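Local coordinates for isomaltose glucohydrolase (Kribbella flavida, PDB 5Z3E), which hydrolyses the alpha-1,6-glucosidic linkage of isomaltose from the non-reducing end, yielding beta-D-glucose and D-glucose, in the intracellular breakdown of a starch-derived cyclic tetrasaccharide, at residues L41-H44 against S45-I49; L268-V272 against V273-L277; G331-A334 against G335-H339; G386-L389 against I390-E394. The protein carries 1 engineered substitution. All blocks are in the same frame, centred on the assembly; numbering follows the deposited sequence. Where two conformers were deposited one is given.

Contact 1. Residues L41-H44 against S45-I49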
loop_
_atom_site.group_PDB
_atom_site.type_symbol
_atom_site.label_atom_id
_atom_site.label_comp_id
_atom_site.label_asym_id
_atom_site.label_seq_id
_atom_site.Cartn_x
_atom_site.Cartn_y
_atom_site.Cartn_z
ATOM N N LEU A 41 -12.238 14.721 11.082
ATOM C CA LEU A 41 -11.908 13.362 10.667
ATOM C C LEU A 41 -10.391 13.177 10.563
ATOM O O LEU A 41 -9.891 12.095 10.827
ATOM C CB LEU A 41 -12.586 13.056 9.340
ATOM C CG LEU A 41 -12.402 11.666 8.749
ATOM C CD1 LEU A 41 -12.714 10.553 9.753
ATOM C CD2 LEU A 41 -13.274 11.509 7.519
ATOM N N ALA A 42 -9.655 14.219 10.208
ATOM C CA ALA A 42 -8.193 14.124 10.204
ATOM C C ALA A 42 -7.669 13.953 11.623
ATOM O O ALA A 42 -6.810 13.102 11.877
ATOM C CB ALA A 42 -7.573 15.329 9.521
ATOM N N ARG A 43 -8.145 14.769 12.561
ATOM C CA ARG A 43 -7.712 14.657 13.949
ATOM C C ARG A 43 -8.038 13.275 14.477
ATOM O O ARG A 43 -7.210 12.622 15.108
ATOM C CB ARG A 43 -8.420 15.762 14.794
ATOM C CG ARG A 43 -7.965 15.801 16.168
ATOM C CD ARG A 43 -9.055 16.356 17.098
ATOM N NE ARG A 43 -10.251 15.493 17.142
ATOM C CZ ARG A 43 -10.302 14.256 17.666
ATOM N NH1 ARG A 43 -9.272 13.723 18.292
ATOM N NH2 ARG A 43 -11.427 13.565 17.588
ATOM N N HIS A 44 -9.260 12.798 14.232
ATOM C CA HIS A 44 -9.651 11.484 14.680
ATOM C C HIS A 44 -8.801 10.397 14.038
ATOM O O HIS A 44 -8.466 9.413 14.694
ATOM C CB HIS A 44 -11.140 11.228 14.393
ATOM C CG HIS A 44 -11.582 9.850 14.728
ATOM N ND1 HIS A 44 -11.714 9.401 16.036
ATOM C CD2 HIS A 44 -11.846 8.782 13.939
ATOM C CE1 HIS A 44 -12.057 8.130 16.022
ATOM N NE2 HIS A 44 -12.155 7.731 14.771
ATOM N N SER A 45 -8.458 10.561 12.763
ATOM C CA SER A 45 -7.624 9.584 12.084
ATOM C C SER A 45 -6.274 9.448 12.770
ATOM O O SER A 45 -5.776 8.337 12.981
ATOM C CB SER A 45 -7.436 9.968 10.623
ATOM O OG SER A 45 -8.640 9.805 9.870
ATOM N N HIS A 46 -5.632 10.569 13.071
ATOM C CA HIS A 46 -4.385 10.515 13.809
ATOM C C HIS A 46 -4.571 9.838 15.155
ATOM O O HIS A 46 -3.758 8.998 15.573
ATOM C CB HIS A 46 -3.818 11.913 13.984
ATOM C CG HIS A 46 -2.685 11.953 14.961
ATOM N ND1 HIS A 46 -2.845 12.325 16.256
ATOM C CD2 HIS A 46 -1.376 11.627 14.827
ATOM C CE1 HIS A 46 -1.687 12.208 16.880
ATOM N NE2 HIS A 46 -0.773 11.802 16.037
ATOM N N ALA A 47 -5.648 10.175 15.874
ATOM C CA ALA A 47 -5.877 9.627 17.190
ATOM C C ALA A 47 -6.105 8.131 17.155
ATOM O O ALA A 47 -5.561 7.408 17.992
ATOM C CB ALA A 47 -7.056 10.340 17.866
ATOM N N VAL A 48 -6.893 7.639 16.225
ATOM C CA VAL A 48 -7.219 6.238 16.242
ATOM C C VAL A 48 -6.006 5.391 15.795
ATOM O O VAL A 48 -5.787 4.302 16.314
ATOM C CB VAL A 48 -8.535 5.974 15.483
ATOM C CG1 VAL A 48 -8.315 6.100 13.997
ATOM C CG2 VAL A 48 -9.110 4.624 15.799
ATOM N N ILE A 49 -5.189 5.909 14.880
ATOM C CA ILE A 49 -3.981 5.199 14.483
ATOM C C ILE A 49 -3.011 5.111 15.655
ATOM O O ILE A 49 -2.467 4.047 15.976
ATOM C CB ILE A 49 -3.324 5.878 13.261
ATOM C CG1 ILE A 49 -4.154 5.654 11.992
ATOM C CG2 ILE A 49 -1.904 5.374 13.077
ATOM C CD1 ILE A 49 -3.817 6.588 10.856
HETATM O O HOH W 1 -5.198 13.583 16.853
#
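Leu41 to Ile49 run as unbroken alpha-helix, the amide N of each residue from Ser45 to Val48 bonding to the carbonyl four residues earlier; His46 N to Ala42 O, at 3.0 Å and 170° at the hydrogen, is the straightest of them. The first of these carbonyls carries a double load. Leu41 O accepts from Ser45 N at 2.9 Å and from Ser45 OG at 2.8 Å, and the two donors come from opposite faces of the carbonyl plane. With chi1 at -70°, Ser45 OG sits beside its own backbone N, which turns the hydroxyl back up the helix toward that oxygen. Ser45 OG is also hydrogen-bonded to His385 ND1, and an alanine here would probably leave His385 without this mate and Leu41 O with only one of its two donors from Ser45. Further along, the imidazole of His44 lies with one face over Val48, its NE2 4.1 Å from Val48 CB. Both ring nitrogens of His44 are engaged elsewhere, NE2 with Asp352 and ND1 with a bound citrate, probably from the crystallisation liquor. A water 2.8 Å from Arg43 O bridges it to His46 ND1; the water oxygen lies at the edge of the imidazole, in its plane. His46 NE2 bonds to Asp89 and the ring stacks on Tyr87. Arg43 NH2 forms a salt bridge with Glu40. Within the fold, helix 32-52 packs against helix 382-394 through Leu41 and Ser45, which touch Tyr388, and against helix 74-87 through His46 and Ile49.

Contact 2. Residues L268-V272 against V273-L277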
loop_
_atom_site.group_PDB
_atom_site.type_symbol
_atom_site.label_atom_id
_atom_site.label_comp_id
_atom_site.label_asym_id
_atom_site.label_seq_id
_atom_site.Cartn_x
_atom_site.Cartn_y
_atom_site.Cartn_z
ATOM N N LEU A 268 -4.232 0.083 -9.291
ATOM C CA LEU A 268 -3.308 0.532 -10.324
ATOM C C LEU A 268 -2.877 2.001 -10.254
ATOM O O LEU A 268 -1.737 2.298 -10.626
ATOM C CB LEU A 268 -3.835 0.219 -11.722
ATOM C CG LEU A 268 -3.835 -1.262 -12.087
ATOM C CD1 LEU A 268 -4.468 -1.440 -13.446
ATOM C CD2 LEU A 268 -2.411 -1.824 -12.089
ATOM N N PRO A 269 -3.722 2.936 -9.795
ATOM C CA PRO A 269 -3.225 4.314 -9.728
ATOM C C PRO A 269 -1.985 4.463 -8.843
ATOM O O PRO A 269 -1.233 5.417 -9.030
ATOM C CB PRO A 269 -4.436 5.093 -9.206
ATOM C CG PRO A 269 -5.621 4.287 -9.725
ATOM C CD PRO A 269 -5.166 2.860 -9.512
ATOM N N ALA A 270 -1.758 3.567 -7.875
ATOM C CA ALA A 270 -0.551 3.647 -7.056
ATOM C C ALA A 270 0.718 3.575 -7.894
ATOM O O ALA A 270 1.770 4.051 -7.479
ATOM C CB ALA A 270 -0.544 2.553 -6.026
ATOM N N CYS A 271 0.639 2.943 -9.070
ATOM C CA CYS A 271 1.762 2.863 -9.982
ATOM C C CYS A 271 2.156 4.212 -10.579
ATOM O O CYS A 271 3.250 4.339 -11.143
ATOM C CB CYS A 271 1.418 1.924 -11.118
ATOM S SG CYS A 271 1.176 0.225 -10.602
ATOM N N VAL A 272 1.253 5.190 -10.483
ATOM C CA VAL A 272 1.529 6.557 -10.901
ATOM C C VAL A 272 2.034 7.293 -9.667
ATOM O O VAL A 272 3.252 7.469 -9.502
ATOM C CB VAL A 272 0.284 7.199 -11.569
ATOM C CG1 VAL A 272 0.629 8.586 -12.047
ATOM C CG2 VAL A 272 -0.224 6.337 -12.704
ATOM N N VAL A 273 1.135 7.663 -8.765
ATOM C CA VAL A 273 1.504 8.211 -7.466
ATOM C C VAL A 273 1.072 7.218 -6.393
ATOM O O VAL A 273 -0.098 6.827 -6.343
ATOM C CB VAL A 273 0.815 9.576 -7.241
ATOM C CG1 VAL A 273 1.100 10.123 -5.876
ATOM C CG2 VAL A 273 1.205 10.548 -8.331
ATOM N N PRO A 274 1.983 6.771 -5.517
ATOM C CA PRO A 274 3.327 7.316 -5.282
ATOM C C PRO A 274 4.455 6.567 -5.963
ATOM O O PRO A 274 5.597 6.993 -5.842
ATOM C CB PRO A 274 3.474 7.180 -3.768
ATOM C CG PRO A 274 2.750 5.898 -3.458
ATOM C CD PRO A 274 1.544 5.917 -4.385
ATOM N N PHE A 275 4.197 5.451 -6.660
ATOM C CA PHE A 275 5.310 4.575 -7.018
ATOM C C PHE A 275 6.066 4.944 -8.288
ATOM O O PHE A 275 7.164 4.426 -8.504
ATOM C CB PHE A 275 4.871 3.143 -7.002
ATOM C CG PHE A 275 4.358 2.691 -5.580
ATOM C CD1 PHE A 275 5.037 3.085 -4.416
ATOM C CD2 PHE A 275 3.267 1.939 -5.486
ATOM C CE1 PHE A 275 4.587 2.708 -3.151
ATOM C CE2 PHE A 275 2.815 1.487 -4.201
ATOM C CZ PHE A 275 3.491 1.960 -3.078
ATOM N N GLY A 276 5.533 5.811 -9.134
ATOM C CA GLY A 276 6.342 6.486 -10.146
ATOM C C GLY A 276 6.755 5.720 -11.394
ATOM O O GLY A 276 7.739 6.094 -12.019
ATOM N N LEU A 277 5.973 4.736 -11.802
ATOM C CA LEU A 277 6.283 4.087 -13.100
ATOM C C LEU A 277 6.219 5.125 -14.254
ATOM O O LEU A 277 7.004 5.037 -15.214
ATOM C CB LEU A 277 5.325 2.909 -13.387
ATOM C CG LEU A 277 5.198 1.591 -12.523
ATOM C CD1 LEU A 277 4.239 0.448 -12.994
ATOM C CD2 LEU A 277 6.594 1.040 -12.429
#
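Within the long connection from strand 254-255 to helix 283-296, a 3-10 turn at 268-270 is followed by a chain reversal, so that Phe275 meets Ala270 and Leu277 meets Cys271. The reversal passes through a cis peptide between Val273 and Pro274. Across the bend, the three consecutive carbonyls of Ala270, Cys271 and Val272 each take a backbone N-H. Phe275 N reaches Ala270 O at 2.9 Å, almost in line with the C=O bond (C=O...N 174°). Leu277 N bonds to Cys271 O at 2.8 Å, likewise close to head-on. Gly276 N is 2.8 Å from Val272 O but stands above the carbonyl plane, 38° out of it. Gly276 has a positive phi, which favours glycine. Side chains follow this pairing. Ala270 CB packs on Phe275 CD2 at 3.9 Å, and Pro274 CG lies over one face of the same ring, toward its rim. Leu277 holds CG beside its backbone N (chi1 -63°), and its CD1 comes to 3.7 Å from Cys271 CB, with Cys271 SG only slightly farther off. Beyond the loop, the Phe275 ring meets Trp158 edge-to-face, and Phe275 O and Val273 O are hydrogen-bonded to His213 and Asn326. The successive amides of residues 275 to 277 thus pair with carbonyls five, four and six residues back, so no helical repeat survives the bend; backbone bonding fixes the path of the chain, while the contacts between side chains along it are apolar.

Contact 3. Residues G331-A334 against G335-H339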
loop_
_atom_site.group_PDB
_atom_site.type_symbol
_atom_site.label_atom_id
_atom_site.label_comp_id
_atom_site.label_asym_id
_atom_site.label_seq_id
_atom_site.Cartn_x
_atom_site.Cartn_y
_atom_site.Cartn_z
ATOM N N GLY A 331 -3.619 17.472 -11.177
ATOM C CA GLY A 331 -4.232 18.787 -11.297
ATOM C C GLY A 331 -5.746 18.774 -11.258
ATOM O O GLY A 331 -6.335 19.848 -11.358
ATOM N N ASP A 332 -6.389 17.628 -11.133
ATOM C CA ASP A 332 -7.832 17.535 -11.046
ATOM C C ASP A 332 -8.255 17.637 -9.587
ATOM O O ASP A 332 -8.631 16.657 -8.925
ATOM C CB ASP A 332 -8.363 16.268 -11.696
ATOM C CG ASP A 332 -9.875 16.214 -11.773
ATOM O OD1 ASP A 332 -10.554 17.140 -11.285
ATOM O OD2 ASP A 332 -10.376 15.192 -12.315
ATOM N N THR A 333 -8.175 18.850 -9.073
ATOM C CA THR A 333 -8.496 19.110 -7.690
ATOM C C THR A 333 -9.951 18.789 -7.378
ATOM O O THR A 333 -10.275 18.236 -6.326
ATOM C CB THR A 333 -8.203 20.600 -7.352
ATOM O OG1 THR A 333 -6.868 20.888 -7.721
ATOM C CG2 THR A 333 -8.437 20.872 -5.880
ATOM N N ALA A 334 -10.850 19.167 -8.278
ATOM C CA ALA A 334 -12.263 18.889 -8.055
ATOM C C ALA A 334 -12.508 17.387 -7.952
ATOM O O ALA A 334 -13.308 16.938 -7.116
ATOM C CB ALA A 334 -13.108 19.500 -9.159
ATOM N N GLY A 335 -11.877 16.604 -8.811
ATOM C CA GLY A 335 -12.053 15.165 -8.757
ATOM C C GLY A 335 -11.501 14.603 -7.466
ATOM O O GLY A 335 -12.083 13.699 -6.848
ATOM N N ALA A 336 -10.350 15.111 -7.034
ATOM C CA ALA A 336 -9.776 14.703 -5.759
ATOM C C ALA A 336 -10.745 14.983 -4.618
ATOM O O ALA A 336 -10.979 14.123 -3.748
ATOM C CB ALA A 336 -8.457 15.393 -5.531
ATOM N N LEU A 337 -11.321 16.188 -4.608
ATOM C CA LEU A 337 -12.240 16.583 -3.560
ATOM C C LEU A 337 -13.493 15.708 -3.558
ATOM O O LEU A 337 -14.003 15.387 -2.494
ATOM C CB LEU A 337 -12.637 18.056 -3.708
ATOM C CG LEU A 337 -11.539 19.038 -3.293
ATOM C CD1 LEU A 337 -11.867 20.420 -3.827
ATOM C CD2 LEU A 337 -11.422 19.068 -1.766
ATOM N N ARG A 338 -13.996 15.340 -4.733
ATOM C CA ARG A 338 -15.172 14.491 -4.767
ATOM C C ARG A 338 -14.905 13.171 -4.056
ATOM O O ARG A 338 -15.756 12.649 -3.332
ATOM C CB ARG A 338 -15.627 14.268 -6.196
ATOM C CG ARG A 338 -16.873 13.406 -6.310
ATOM C CD ARG A 338 -17.533 13.438 -7.679
ATOM N NE ARG A 338 -16.710 12.815 -8.701
ATOM C CZ ARG A 338 -16.736 11.519 -9.026
ATOM N NH1 ARG A 338 -15.961 11.069 -9.981
ATOM N NH2 ARG A 338 -17.570 10.671 -8.422
ATOM N N HIS A 339 -13.720 12.612 -4.275
ATOM C CA HIS A 339 -13.358 11.375 -3.601
ATOM C C HIS A 339 -13.120 11.560 -2.113
ATOM O O HIS A 339 -13.499 10.705 -1.327
ATOM C CB HIS A 339 -12.174 10.714 -4.348
ATOM C CG HIS A 339 -12.583 10.200 -5.696
ATOM N ND1 HIS A 339 -12.640 10.995 -6.834
ATOM C CD2 HIS A 339 -13.089 8.995 -6.068
ATOM C CE1 HIS A 339 -13.125 10.276 -7.837
ATOM N NE2 HIS A 339 -13.411 9.072 -7.400
#
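Asp332 reaches forward to Gly335, its OD1 accepting from Gly335 N at 2.9 Å with 153° at the hydrogen. The amide meets the carboxylate from above its plane, 59° out of it. CG stands opposite the backbone N of Asp332 (chi1 -173°), which carries the carboxylate across the start of the helix. The backbone of Asp332 is used as well: its O accepts from Ala336 N at 3.0 Å. Asp332 is therefore the N-cap of helix 333-344, directly following Gly331, whose positive phi closes the preceding helix in a Schellman motif. A lysine in place of Asp332 would probably leave Gly335 N without its capping acceptor and set a positive charge against the amide end of the helix. Gly335 suits this cap, since a CB there would run into Asp332 OD2. Thr333 O takes Leu337 N at 2.9 Å, and the two side chains lie alongside each other, Thr333 CG2 4.0 Å from Leu337 CD1. Gly335 O accepts twice from the residue one turn on, from His339 N at 3.2 Å and from His339 ND1 at 2.8 Å, the donors arriving from opposite faces of its plane. The other imidazole nitrogen, His339 NE2, is hydrogen-bonded to Asp297 OD2.

Contact 4. Residues G386-L389 against I390-E394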
loop_
_atom_site.group_PDB
_atom_site.type_symbol
_atom_site.label_atom_id
_atom_site.label_comp_id
_atom_site.label_asym_id
_atom_site.label_seq_id
_atom_site.Cartn_x
_atom_site.Cartn_y
_atom_site.Cartn_z
ATOM N N GLY A 386 -5.042 6.103 7.304
ATOM C CA GLY A 386 -3.795 6.588 6.751
ATOM C C GLY A 386 -3.969 7.224 5.392
ATOM O O GLY A 386 -3.396 8.279 5.115
ATOM N N MET A 387 -4.747 6.575 4.537
ATOM C CA MET A 387 -4.990 7.109 3.209
ATOM C C MET A 387 -5.800 8.401 3.241
ATOM O O MET A 387 -5.571 9.310 2.442
ATOM C CB MET A 387 -5.699 6.099 2.311
ATOM C CG MET A 387 -4.977 4.865 2.020
ATOM S SD MET A 387 -3.335 5.127 1.196
ATOM C CE MET A 387 -3.844 5.685 -0.372
ATOM N N TYR A 388 -6.760 8.487 4.163
ATOM C CA TYR A 388 -7.496 9.735 4.348
ATOM C C TYR A 388 -6.529 10.876 4.680
ATOM O O TYR A 388 -6.607 11.970 4.091
ATOM C CB TYR A 388 -8.540 9.585 5.459
ATOM C CG TYR A 388 -9.258 10.886 5.700
ATOM C CD1 TYR A 388 -10.300 11.269 4.891
ATOM C CD2 TYR A 388 -8.838 11.754 6.703
ATOM C CE1 TYR A 388 -10.916 12.494 5.077
ATOM C CE2 TYR A 388 -9.425 12.970 6.885
ATOM C CZ TYR A 388 -10.481 13.338 6.108
ATOM O OH TYR A 388 -11.090 14.571 6.252
ATOM N N LEU A 389 -5.604 10.619 5.607
ATOM C CA LEU A 389 -4.620 11.630 5.957
ATOM C C LEU A 389 -3.776 12.053 4.771
ATOM O O LEU A 389 -3.485 13.246 4.605
ATOM C CB LEU A 389 -3.738 11.154 7.104
ATOM C CG LEU A 389 -4.430 11.070 8.462
ATOM C CD1 LEU A 389 -3.474 10.488 9.472
ATOM C CD2 LEU A 389 -4.906 12.462 8.921
ATOM N N ILE A 390 -3.344 11.104 3.944
ATOM C CA ILE A 390 -2.557 11.439 2.770
ATOM C C ILE A 390 -3.346 12.344 1.835
ATOM O O ILE A 390 -2.841 13.364 1.383
ATOM C CB ILE A 390 -2.049 10.177 2.046
ATOM C CG1 ILE A 390 -1.097 9.384 2.932
ATOM C CG2 ILE A 390 -1.379 10.568 0.735
ATOM C CD1 ILE A 390 -0.724 8.013 2.399
ATOM N N LEU A 391 -4.575 11.958 1.504
ATOM C CA LEU A 391 -5.343 12.744 0.552
ATOM C C LEU A 391 -5.675 14.141 1.128
ATOM O O LEU A 391 -5.583 15.153 0.430
ATOM C CB LEU A 391 -6.606 11.995 0.145
ATOM C CG LEU A 391 -7.517 12.740 -0.839
ATOM C CD1 LEU A 391 -6.773 13.232 -2.049
ATOM C CD2 LEU A 391 -8.690 11.848 -1.217
ATOM N N ALA A 392 -6.047 14.181 2.391
ATOM C CA ALA A 392 -6.320 15.464 3.049
ATOM C C ALA A 392 -5.085 16.356 2.969
ATOM O O ALA A 392 -5.187 17.539 2.686
ATOM C CB ALA A 392 -6.753 15.257 4.471
ATOM N N ASP A 393 -3.900 15.785 3.227
ATOM C CA ASP A 393 -2.684 16.564 3.158
ATOM C C ASP A 393 -2.402 17.046 1.732
ATOM O O ASP A 393 -1.987 18.191 1.533
ATOM C CB ASP A 393 -1.506 15.712 3.660
ATOM C CG ASP A 393 -0.249 16.497 3.745
ATOM O OD1 ASP A 393 -0.274 17.604 4.348
ATOM O OD2 ASP A 393 0.767 16.001 3.230
ATOM N N GLU A 394 -2.607 16.187 0.751
ATOM C CA GLU A 394 -2.418 16.593 -0.651
ATOM C C GLU A 394 -3.296 17.798 -1.001
ATOM O O GLU A 394 -2.914 18.612 -1.849
ATOM C CB GLU A 394 -2.757 15.429 -1.556
ATOM C CG GLU A 394 -1.733 14.429 -1.647
ATOM C CD GLU A 394 -0.485 14.934 -2.412
ATOM O OE1 GLU A 394 -0.529 15.151 -3.621
ATOM O OE2 GLU A 394 0.500 15.049 -1.737
#
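Ile390 turns back along helix 382-394 onto Gly386 and Met387, and the CB-CG1-CD1 branch of its side chain meets them atom by atom. Ile390 CB lies 3.6 Å from Met387 O. With CG1 beside the backbone N (chi1 -64°), that branch runs back over the preceding turn, and Ile390 CG1 comes to 3.4 Å from Gly386 O, the carbonyl that also accepts Ile390 N at 3.1 Å. At the tip, Ile390 CD1 is 3.8 Å from Gly386 O and 4.1 Å from Met387 SD. The methionine, bent at chi2 and chi3, crosses the isoleucine side chain at a slant. On another side of the helix, Tyr388 CE2 approaches Ala392 CB at 4.3 Å, and Ala392 N bonds to Tyr388 O at 2.8 Å. The phenol has its polar partner elsewhere: Tyr388 OH is hydrogen-bonded to Leu38 O. Asp393 and Glu394, at the end of the helix, both form salt bridges with Arg86. Ile390 and Met387 also touch helices 74-87 and 317-329, while Tyr388 faces helix 32-52; a largely apolar helix buried among three others in this way is consistent with the (alpha/alpha)6 barrel of glycoside hydrolase family 15.

How the contacts relate
Contact 4 is the one that touches two others. It meets contact 1, where Leu41 CD2 lies 3.5 Å from Tyr388 CE1 and Ala42 O lies 3.6 Å from Leu389 CD2, and it brushes contact 3 through Leu391 CD2, 4.1 Å from Ala336 O. Contacts 1 and 3 do not meet; their nearest atoms are about 9 Å apart. Contact 2 touches none of the rest, its closest neighbour being contact 4 at about 6 Å between nearest atoms. Contacts 2 and 4 each lie about 11 Å from a catalytic position without being part of the site: the side chain of Cys271 is about 11 Å from that of Asp195, a predicted proton acceptor, and that of Met387 about 11 Å from that of Ala355, the engineered replacement of the inferred proton acceptor.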